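Local coordinates for protein nitrilotriacetate monooxygenase component B (Bacillus cereus ATCC 14579, PDB 3BPK) that probably binds FMN and is thought to serve as the NAD(P)H-dependent, flavin-reductase-like component of a monooxygenase system, at residues Q65-G69 and E70-T74; I119-E122 and V123-V126. All coordinates share one frame; numbering follows the deposited sequence.

Contact 1 (Q65-G69 and E70-T74); sequences QRKAG and ERKDT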
ATOM      1  N   GLN B  65      -6.588  10.449   5.303  1.00 17.93           N
ATOM      2  CA  GLN B  65      -6.356  11.089   6.620  1.00 18.80           C
ATOM      3  C   GLN B  65      -7.543  11.965   6.985  1.00 20.46           C
ATOM      4  O   GLN B  65      -8.201  12.531   6.098  1.00 19.90           O
ATOM      5  CB  GLN B  65      -5.064  11.920   6.599  1.00 18.95           C
ATOM      6  CG  GLN B  65      -3.811  11.085   6.242  1.00 19.59           C
ATOM      7  CD  GLN B  65      -3.684   9.791   7.094  1.00 21.81           C
ATOM      8  OE1 GLN B  65      -3.610   9.841   8.349  1.00 24.25           O
ATOM      9  NE2 GLN B  65      -3.647   8.635   6.420  1.00 19.47           N
ATOM     10  N   ARG B  66      -7.787  12.119   8.290  1.00 21.87           N
ATOM     11  CA  ARG B  66      -8.811  13.046   8.791  1.00 24.14           C
ATOM     12  C   ARG B  66      -8.159  14.401   9.021  1.00 26.66           C
ATOM     13  O   ARG B  66      -6.927  14.518   8.976  1.00 26.35           O
ATOM     14  CB  ARG B  66      -9.434  12.515  10.076  1.00 24.25           C
ATOM     15  CG  ARG B  66     -10.274  11.264   9.874  1.00 21.21           C
ATOM     16  CD  ARG B  66     -11.322  11.186  10.922  1.00 21.97           C
ATOM     17  NE  ARG B  66     -12.104   9.977  10.822  1.00 21.08           N
ATOM     18  CZ  ARG B  66     -13.122   9.652  11.622  1.00 23.18           C
ATOM     19  NH1 ARG B  66     -13.511  10.476  12.609  1.00 24.38           N
ATOM     20  NH2 ARG B  66     -13.749   8.502  11.442  1.00 23.85           N
ATOM     21  N   LYS B  67      -8.995  15.423   9.197  1.00 29.42           N
ATOM     22  CA  LYS B  67      -8.501  16.739   9.601  0.60 31.39           C
ATOM     23  C   LYS B  67      -9.070  17.033  10.978  1.00 31.97           C
ATOM     24  O   LYS B  67     -10.278  17.156  11.167  1.00 32.36           O
ATOM     25  CB  LYS B  67      -8.844  17.828   8.583  0.60 31.84           C
ATOM     26  CG  LYS B  67      -8.015  17.748   7.297  0.60 34.01           C
ATOM     27  CD  LYS B  67      -7.785  19.127   6.683  0.60 36.68           C
ATOM     28  CE  LYS B  67      -7.171  19.044   5.288  0.60 38.46           C
ATOM     29  NZ  LYS B  67      -5.696  18.761   5.275  0.60 40.51           N
ATOM     30  N   ALA B  68      -8.164  17.091  11.955  1.00 32.91           N
ATOM     31  CA  ALA B  68      -8.550  17.283  13.353  1.00 33.07           C
ATOM     32  C   ALA B  68      -9.748  16.387  13.740  1.00 32.38           C
ATOM     33  O   ALA B  68     -10.744  16.840  14.322  1.00 33.89           O
ATOM     34  CB  ALA B  68      -8.836  18.782  13.631  1.00 33.41           C
ATOM     35  N   GLY B  69      -9.662  15.103  13.385  1.00 31.09           N
ATOM     36  CA  GLY B  69     -10.664  14.145  13.818  1.00 29.19           C
ATOM     37  C   GLY B  69     -11.906  14.070  12.939  1.00 27.80           C
ATOM     38  O   GLY B  69     -12.802  13.265  13.210  1.00 26.95           O
ATOM     39  N   GLU B  70     -11.975  14.929  11.917  1.00 27.72           N
ATOM     40  CA  GLU B  70     -13.116  14.920  10.992  1.00 28.10           C
ATOM     41  C   GLU B  70     -12.760  14.323   9.628  1.00 26.26           C
ATOM     42  O   GLU B  70     -11.707  14.613   9.065  1.00 25.82           O
ATOM     43  CB  GLU B  70     -13.693  16.317  10.787  1.00 30.04           C
ATOM     44  CG  GLU B  70     -14.137  17.048  12.084  1.00 33.69           C
ATOM     45  CD  GLU B  70     -15.234  16.338  12.859  1.00 40.20           C
ATOM     46  OE1 GLU B  70     -16.114  15.678  12.249  1.00 44.36           O
ATOM     47  OE2 GLU B  70     -15.233  16.445  14.107  1.00 45.06           O
ATOM     48  N   ARG B  71     -13.665  13.500   9.119  1.00 25.48           N
ATOM     49  CA  ARG B  71     -13.476  12.861   7.793  1.00 25.56           C
ATOM     50  C   ARG B  71     -13.298  13.876   6.673  1.00 26.65           C
ATOM     51  O   ARG B  71     -14.014  14.874   6.640  1.00 27.98           O
ATOM     52  CB  ARG B  71     -14.661  11.972   7.454  1.00 24.73           C
ATOM     53  CG  ARG B  71     -14.831  10.774   8.365  1.00 25.41           C
ATOM     54  CD  ARG B  71     -15.989   9.918   7.930  1.00 28.22           C
ATOM     55  NE  ARG B  71     -16.176   8.733   8.764  1.00 32.62           N
ATOM     56  CZ  ARG B  71     -16.900   8.703   9.889  1.00 35.49           C
ATOM     57  NH1 ARG B  71     -17.511   9.798  10.342  1.00 37.00           N
ATOM     58  NH2 ARG B  71     -17.002   7.575  10.583  1.00 35.67           N
ATOM     59  N   LYS B  72     -12.352  13.598   5.765  1.00 26.90           N
ATOM     60  CA  LYS B  72     -12.126  14.368   4.540  0.60 26.77           C
ATOM     61  C   LYS B  72     -13.270  14.075   3.570  1.00 25.03           C
ATOM     62  O   LYS B  72     -13.987  13.074   3.745  1.00 23.43           O
ATOM     63  CB  LYS B  72     -10.772  13.993   3.914  0.60 27.30           C
ATOM     64  CG  LYS B  72      -9.653  14.959   4.312  0.60 28.80           C
ATOM     65  CD  LYS B  72      -8.251  14.463   3.991  0.60 28.91           C
ATOM     66  CE  LYS B  72      -7.216  15.356   4.698  0.60 30.79           C
ATOM     67  NZ  LYS B  72      -5.865  15.340   4.073  0.60 33.00           N
ATOM     68  N   ASP B  73     -13.444  14.931   2.556  1.00 23.82           N
ATOM     69  CA  ASP B  73     -14.498  14.777   1.562  0.60 22.31           C
ATOM     70  C   ASP B  73     -14.531  13.359   0.974  1.00 20.84           C
ATOM     71  O   ASP B  73     -15.591  12.733   0.847  1.00 20.17           O
ATOM     72  CB  ASP B  73     -14.282  15.777   0.420  0.60 22.99           C
ATOM     73  CG  ASP B  73     -14.698  17.201   0.786  0.60 25.50           C
ATOM     74  OD1 ASP B  73     -15.380  17.393   1.807  0.60 27.81           O
ATOM     75  OD2 ASP B  73     -14.343  18.124   0.033  0.60 26.69           O
ATOM     76  N   THR B  74     -13.353  12.858   0.603  1.00 18.90           N
ATOM     77  CA  THR B  74     -13.331  11.549  -0.081  1.00 17.94           C
ATOM     78  C   THR B  74     -13.968  10.464   0.795  1.00 17.90           C
ATOM     79  O   THR B  74     -14.766   9.652   0.304  1.00 18.30           O
ATOM     80  CB  THR B  74     -11.895  11.152  -0.502  1.00 17.99           C
ATOM     81  OG1 THR B  74     -11.408  12.104  -1.461  1.00 19.14           O
ATOM     82  CG2 THR B  74     -11.843   9.719  -1.057  1.00 19.06           C
TER
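K67 and E70 close a type I' beta turn, a two-residue hairpin at the tip of the loop between strand 59-65 and helix 73-81. Both backbone bonds of the pair are made: K67 N gives its hydrogen to E70 O at 2.8 Å, and E70 N returns one to K67 O at 2.9 Å, reaching that oxygen from well above its carbonyl plane. A68 and G69 take the two corners with positive phi; at G69 a CB would press on the preceding carbonyl oxygen, which favours glycine.

R66 does most of the side-chain work. Its NH1 donates to G69 O at 2.9 Å, lying above that carbonyl plane although the oxygen sits close to the plane of the guanidinium. R66 NE forms a salt bridge with D156, which also makes a weak, long ion pair with R71. R71 runs alongside R66 in the same direction, their guanidinium planes 42° apart, and the shared aspartate probably offsets their like charge.

On the other flank, K72 holds the N-cap position of helix 73-81, and its chain passes near that of K67 in the conformers modelled. Q65 reaches away to the second subunit, where its NE2 donates to V53 O. Between the two arginines, R71 CG sits over one face of the R66 guanidinium, toward its rim, 3.8 Å from R66 CZ.

Contact 2 (I119-E122 and V123-V126); sequences IESE and VISV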
ATOM      1  N   ILE B 119     -16.454  10.482 -16.795  1.00 17.41           N
ATOM      2  CA  ILE B 119     -16.994   9.388 -17.589  1.00 17.78           C
ATOM      3  C   ILE B 119     -17.870   8.531 -16.677  1.00 18.83           C
ATOM      4  O   ILE B 119     -17.449   8.091 -15.603  1.00 17.89           O
ATOM      5  CB  ILE B 119     -15.854   8.582 -18.272  1.00 17.97           C
ATOM      6  CG1 ILE B 119     -16.396   7.514 -19.210  1.00 21.60           C
ATOM      7  CG2 ILE B 119     -14.887   7.939 -17.242  1.00 18.67           C
ATOM      8  CD1 ILE B 119     -15.379   7.064 -20.259  1.00 24.63           C
ATOM      9  N   GLU B 120     -19.110   8.328 -17.090  1.00 19.98           N
ATOM     10  CA  GLU B 120     -20.066   7.628 -16.241  0.50 21.11           C
ATOM     11  C   GLU B 120     -19.655   6.169 -16.030  1.00 19.94           C
ATOM     12  O   GLU B 120     -19.083   5.526 -16.924  1.00 21.31           O
ATOM     13  CB  GLU B 120     -21.496   7.739 -16.798  0.50 21.73           C
ATOM     14  CG  GLU B 120     -22.292   8.889 -16.180  0.50 23.61           C
ATOM     15  CD  GLU B 120     -23.622   9.155 -16.891  0.50 24.44           C
ATOM     16  OE1 GLU B 120     -24.046   8.299 -17.706  0.50 29.50           O
ATOM     17  OE2 GLU B 120     -24.233  10.223 -16.635  0.50 28.56           O
ATOM     18  N   SER B 121     -19.915   5.670 -14.821  1.00 19.02           N
ATOM     19  CA  SER B 121     -19.626   4.284 -14.452  1.00 18.03           C
ATOM     20  C   SER B 121     -20.797   3.372 -14.848  1.00 18.64           C
ATOM     21  O   SER B 121     -21.943   3.856 -15.009  1.00 21.05           O
ATOM     22  CB  SER B 121     -19.404   4.191 -12.934  1.00 17.29           C
ATOM     23  OG  SER B 121     -18.144   4.763 -12.617  1.00 17.35           O
ATOM     24  N   GLU B 122     -20.504   2.076 -15.004  1.00 18.96           N
ATOM     25  CA  GLU B 122     -21.478   1.079 -15.480  1.00 20.67           C
ATOM     26  C   GLU B 122     -22.316   0.482 -14.340  1.00 20.98           C
ATOM     27  O   GLU B 122     -23.544   0.277 -14.502  1.00 22.05           O
ATOM     28  CB  GLU B 122     -20.736  -0.063 -16.197  1.00 20.66           C
ATOM     29  CG  GLU B 122     -20.069   0.365 -17.500  1.00 23.41           C
ATOM     30  CD  GLU B 122     -19.208  -0.737 -18.130  1.00 23.77           C
ATOM     31  OE1 GLU B 122     -19.295  -1.889 -17.681  1.00 33.26           O
ATOM     32  OE2 GLU B 122     -18.484  -0.453 -19.080  1.00 27.50           O
ATOM     33  N   VAL B 123     -21.676   0.231 -13.188  1.00 20.23           N
ATOM     34  CA  VAL B 123     -22.317  -0.467 -12.067  1.00 20.36           C
ATOM     35  C   VAL B 123     -22.673   0.535 -10.982  1.00 20.85           C
ATOM     36  O   VAL B 123     -23.785   0.540 -10.463  1.00 23.74           O
ATOM     37  CB  VAL B 123     -21.397  -1.598 -11.469  1.00 20.77           C
ATOM     38  CG1 VAL B 123     -22.051  -2.257 -10.278  1.00 22.43           C
ATOM     39  CG2 VAL B 123     -21.016  -2.618 -12.527  1.00 22.13           C
ATOM     40  N   ILE B 124     -21.732   1.413 -10.657  1.00 19.01           N
ATOM     41  CA  ILE B 124     -21.965   2.398  -9.598  1.00 18.36           C
ATOM     42  C   ILE B 124     -22.381   3.722 -10.214  1.00 19.29           C
ATOM     43  O   ILE B 124     -22.327   3.876 -11.442  1.00 20.10           O
ATOM     44  CB  ILE B 124     -20.687   2.572  -8.709  1.00 17.04           C
ATOM     45  CG1 ILE B 124     -19.485   3.088  -9.524  1.00 17.76           C
ATOM     46  CG2 ILE B 124     -20.338   1.246  -8.017  1.00 17.41           C
ATOM     47  CD1 ILE B 124     -18.271   3.398  -8.629  1.00 16.93           C
ATOM     48  N   SER B 125     -22.778   4.651  -9.335  0.60 18.92           N
ATOM     49  CA  SER B 125     -23.329   5.977  -9.672  0.60 20.22           C
ATOM     50  C   SER B 125     -22.322   7.128  -9.508  0.60 19.43           C
ATOM     51  O   SER B 125     -22.690   8.318  -9.538  0.60 19.90           O
ATOM     52  CB  SER B 125     -24.551   6.277  -8.786  0.60 20.61           C
ATOM     53  OG  SER B 125     -24.142   6.787  -7.532  0.60 23.02           O
ATOM     54  N   VAL B 126     -21.058   6.787  -9.284  1.00 18.23           N
ATOM     55  CA  VAL B 126     -19.991   7.775  -9.206  1.00 16.94           C
ATOM     56  C   VAL B 126     -19.162   7.714 -10.492  1.00 17.46           C
ATOM     57  O   VAL B 126     -18.640   6.647 -10.844  1.00 17.47           O
ATOM     58  CB  VAL B 126     -19.064   7.439  -8.022  1.00 16.50           C
ATOM     59  CG1 VAL B 126     -17.816   8.315  -8.055  1.00 16.63           C
ATOM     60  CG2 VAL B 126     -19.811   7.565  -6.703  1.00 17.80           C
TER
HETATM   61  O   HOH W   1     -23.979   4.661 -13.602  1.00 44.33           O
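S121 faces both I124 and V126, and its hydroxyl supplies the direct hydrogen bond across this bend: OG donates to V126 O at a short 2.6 Å, tilted 21° from the carbonyl plane. The side-chain torsion sets OG beside the backbone N of S121 and anti to its carbonyl carbon (chi1 -73°), which swings the hydroxyl across to V126.

A water makes the second polar link. It donates to S121 O at 2.6 Å and to I124 O at 2.8 Å, so one molecule ties together two carbonyls three residues apart that could not bond to each other.

The whole is the loop joining two very short antiparallel strands, 118-119 and 128-129, on the flavin reductase-like domain. The backbone N-H groups of its bend are gathered by one carboxylate: E137 on strand 134-146 accepts from E122 N through OE2 and from V123 N and I124 N through OE1.

Nonpolar contact is slighter. I124 CG1 lies 3.6 Å from S121 CB, brought there by a chi1 of 62° that places CG1 between the backbone N and the carbonyl carbon. I124 also packs on V85 and V139, while V126 leans on T34 and V36 of strand 28-36 and V123 rests against V163.

Charge is met outside the bend: E122 OE1 forms a salt bridge with R164 NE and a hydrogen bond with S6 OG of the second subunit.

How the contacts relate
Contact 1 is a surface hairpin turn with no buried residue among those that touch, whereas contact 2 is partly buried, with I124 and V126 set against the main antiparallel sheet. Their centres are 25 Å apart and they do not touch. Both nevertheless meet strand 155-168, contact 1 through D156 and contact 2 through V163 and R164, and each has one residue reaching the second subunit. In both, a carboxylate from a neighbouring strand is the acceptor, but it meets arginine side chains at 65-74 and backbone N-H groups at 119-126. Direct backbone pairing suffices in the exposed turn, while the more buried bend is bridged by a side chain and a solvent molecule.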